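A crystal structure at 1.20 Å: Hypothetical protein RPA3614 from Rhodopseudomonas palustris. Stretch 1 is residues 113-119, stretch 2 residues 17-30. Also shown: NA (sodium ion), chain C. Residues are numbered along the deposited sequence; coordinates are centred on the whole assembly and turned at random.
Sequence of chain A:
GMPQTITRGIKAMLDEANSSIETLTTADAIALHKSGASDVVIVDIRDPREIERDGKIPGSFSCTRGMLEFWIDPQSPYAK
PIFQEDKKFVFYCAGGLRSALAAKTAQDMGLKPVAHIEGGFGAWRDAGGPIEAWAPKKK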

# COMPACT_ATOMS: atom_id res chain seq x y z
N PRO A 113 9.62 -3.46 -8.37
CA PRO A 113 9.92 -3.01 -7.02
C PRO A 113 8.65 -2.51 -6.33
O PRO A 113 7.72 -2.06 -7.00
CB PRO A 113 10.90 -1.86 -7.26
CG PRO A 113 10.50 -1.30 -8.57
CD PRO A 113 9.91 -2.42 -9.38
N VAL A 114 8.62 -2.58 -5.00
CA VAL A 114 7.48 -2.10 -4.24
C VAL A 114 7.92 -1.11 -3.18
O VAL A 114 9.09 -1.09 -2.77
CB VAL A 114 6.65 -3.24 -3.57
CG1 VAL A 114 6.22 -4.29 -4.59
CG2 VAL A 114 7.42 -3.89 -2.45
N ALA A 115 6.97 -0.30 -2.72
CA ALA A 115 7.20 0.64 -1.65
C ALA A 115 5.89 0.93 -0.96
O ALA A 115 4.82 0.55 -1.45
CB ALA A 115 7.82 1.92 -2.19
N HIS A 116 5.95 1.62 0.16
CA HIS A 116 4.74 2.16 0.76
C HIS A 116 5.00 3.60 1.22
O HIS A 116 6.16 4.02 1.30
CB HIS A 116 4.18 1.25 1.86
CG HIS A 116 4.77 1.49 3.22
ND1 HIS A 116 6.12 1.42 3.48
CD2 HIS A 116 4.17 1.77 4.39
CE1 HIS A 116 6.32 1.67 4.77
NE2 HIS A 116 5.15 1.89 5.34
N ILE A 117 3.93 4.34 1.46
CA ILE A 117 4.04 5.75 1.81
C ILE A 117 4.07 5.93 3.33
O ILE A 117 3.12 5.59 4.03
CB ILE A 117 2.88 6.58 1.20
CG1 ILE A 117 2.83 6.40 -0.32
CG2 ILE A 117 3.02 8.07 1.58
CD1 ILE A 117 1.74 7.20 -1.03
N GLU A 118 5.17 6.49 3.82
CA GLU A 118 5.31 6.78 5.24
C GLU A 118 4.13 7.61 5.76
O GLU A 118 3.78 8.63 5.18
CB GLU A 118 6.63 7.51 5.52
CG GLU A 118 7.01 7.57 7.00
CD GLU A 118 8.45 8.00 7.23
OE1 GLU A 118 9.04 8.64 6.33
OE2 GLU A 118 8.99 7.71 8.32
N GLY A 119 3.52 7.13 6.83
CA GLY A 119 2.42 7.82 7.48
C GLY A 119 1.08 7.75 6.75
O GLY A 119 0.10 8.31 7.22
NA NA C . 12.44 0.13 5.04
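Stretch 2 17-30: ANSSIETLTTADAI

Stretch 2 enters as the end of a helix, passes through a turn, runs as a short strand through T23 and L24 beside strand 114-117, and leaves as a helix from T26 onward. The two strands point the same way, their axes inclined by 39° and approaching to 4.7 Å. H116 pairs with T23 and I117 with L24 in parallel register, with CA atoms 5.3 and 5.0 Å apart. Three backbone hydrogen bonds hold this alignment: H116 N to E22 O (3.0 Å), L24 N to H116 O (2.8 Å) and E118 N to L24 O (2.8 Å). At the start of the pairing, water 1 accepts from E22 N (3.0 Å) and donates to V114 O (2.7 Å), bridging the two backbones.

Side chains alternate across the sheet. H116 and T23 share one face; I117 and L24 lie on the other. With chi1 at 86° (p), the end of the H116 side chain comes nearer stretch 2, bringing ND1 within 3.5 Å of I21 CD1. I21 meets it with chi1 p and chi2 t, an extended CG1-CD1 arm that carries its methyl to the ring. T23 adopts m, which places CG2 3.5 Å from E118 CB and leaves OG1 2.5 Å from water 3, a ligand of the sodium ion. That ion also binds N18 O and I21 O, both at 2.3 Å, and so links the helical N18 to I21, just before the strand.

On the opposite face, I117 (m, t) extends CD1 to 3.9 Å from A29 CB, an apolar contact that packs the new helix against the strand. T25 caps that helix: its p rotamer places OG1 to accept from D28 N (3.1 Å), the N-cap bond. T26, with chi1 at -42° (m), instead directs OG1 across the interface, where it donates to E118 O at 2.8 Å.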

# COMPACT_ATOMS: atom_id res chain seq x y z
N ALA A 17 8.43 -6.33 7.97
CA ALA A 17 8.06 -5.63 6.74
C ALA A 17 8.93 -4.40 6.52
O ALA A 17 9.55 -4.26 5.46
CB ALA A 17 6.59 -5.26 6.77
N ASN A 18 8.97 -3.52 7.52
CA ASN A 18 9.72 -2.27 7.41
C ASN A 18 11.17 -2.45 7.00
O ASN A 18 11.68 -1.68 6.17
CB ASN A 18 9.65 -1.48 8.72
CG ASN A 18 8.32 -0.81 8.92
OD1 ASN A 18 7.67 -0.37 7.97
ND2 ASN A 18 7.90 -0.70 10.18
N SER A 19 11.84 -3.46 7.55
CA SER A 19 13.26 -3.67 7.28
C SER A 19 13.54 -4.31 5.92
O SER A 19 14.69 -4.42 5.51
CB SER A 19 13.89 -4.49 8.40
OG SER A 19 13.37 -5.80 8.41
N SER A 20 12.48 -4.73 5.24
CA SER A 20 12.58 -5.41 3.95
C SER A 20 12.10 -4.56 2.78
O SER A 20 12.33 -4.91 1.62
CB SER A 20 11.75 -6.71 3.98
OG SER A 20 12.32 -7.67 4.85
N ILE A 21 11.40 -3.46 3.07
CA ILE A 21 10.76 -2.66 2.02
C ILE A 21 11.22 -1.21 2.00
O ILE A 21 11.75 -0.70 2.98
CB ILE A 21 9.21 -2.70 2.15
CG1 ILE A 21 8.76 -1.91 3.39
CG2 ILE A 21 8.70 -4.14 2.14
CD1 ILE A 21 7.25 -1.89 3.60
N GLU A 22 10.98 -0.56 0.86
CA GLU A 22 11.16 0.88 0.74
C GLU A 22 10.02 1.62 1.41
O GLU A 22 8.85 1.48 1.02
CB GLU A 22 11.24 1.28 -0.73
CG GLU A 22 11.30 2.80 -0.93
CD GLU A 22 11.33 3.25 -2.38
OE1 GLU A 22 11.40 2.40 -3.29
OE2 GLU A 22 11.29 4.48 -2.59
N THR A 23 10.36 2.43 2.41
CA THR A 23 9.41 3.40 2.95
C THR A 23 9.71 4.73 2.29
O THR A 23 10.76 5.35 2.50
CB THR A 23 9.48 3.51 4.49
OG1 THR A 23 9.10 2.25 5.06
CG2 THR A 23 8.50 4.57 4.98
N LEU A 24 8.78 5.13 1.45
CA LEU A 24 8.88 6.36 0.71
C LEU A 24 8.35 7.47 1.61
O LEU A 24 7.23 7.37 2.12
CB LEU A 24 8.04 6.20 -0.55
CG LEU A 24 7.98 7.23 -1.66
CD1 LEU A 24 9.36 7.48 -2.26
CD2 LEU A 24 7.01 6.73 -2.72
N THR A 25 9.14 8.53 1.83
CA THR A 25 8.65 9.64 2.66
C THR A 25 7.42 10.27 2.02
O THR A 25 7.23 10.20 0.80
CB THR A 25 9.70 10.75 2.89
OG1 THR A 25 9.97 11.43 1.67
CG2 THR A 25 11.00 10.19 3.47
N THR A 26 6.58 10.88 2.85
CA THR A 26 5.38 11.52 2.35
C THR A 26 5.74 12.57 1.29
O THR A 26 5.11 12.62 0.23
CB THR A 26 4.58 12.15 3.49
OG1 THR A 26 4.57 11.25 4.61
CG2 THR A 26 3.17 12.42 3.05
N ALA A 27 6.78 13.36 1.55
CA ALA A 27 7.19 14.41 0.64
C ALA A 27 7.68 13.84 -0.69
O ALA A 27 7.36 14.37 -1.76
CB ALA A 27 8.26 15.30 1.27
N ASP A 28 8.45 12.76 -0.64
CA ASP A 28 8.92 12.12 -1.86
C ASP A 28 7.77 11.52 -2.67
O ASP A 28 7.77 11.60 -3.90
CB ASP A 28 9.96 11.04 -1.55
CG ASP A 28 11.29 11.61 -1.11
OD1 ASP A 28 11.50 12.84 -1.22
OD2 ASP A 28 12.14 10.82 -0.65
N ALA A 29 6.80 10.92 -1.98
CA ALA A 29 5.63 10.36 -2.65
C ALA A 29 4.79 11.45 -3.34
O ALA A 29 4.32 11.27 -4.46
CB ALA A 29 4.79 9.57 -1.67
N ILE A 30 4.62 12.58 -2.65
CA ILE A 30 3.91 13.71 -3.23
C ILE A 30 4.64 14.24 -4.47
O ILE A 30 4.02 14.48 -5.51
CB ILE A 30 3.66 14.81 -2.17
CG1 ILE A 30 2.64 14.31 -1.14
CG2 ILE A 30 3.19 16.11 -2.82
CD1 ILE A 30 2.48 15.20 0.08
O HOH W 1 10.64 -2.71 -1.21
O HOH W 2 11.45 -0.22 -4.05
O HOH W 3 10.78 1.02 6.48
O HOH W 4 12.94 2.16 3.77
O HOH W 5 7.58 11.37 5.60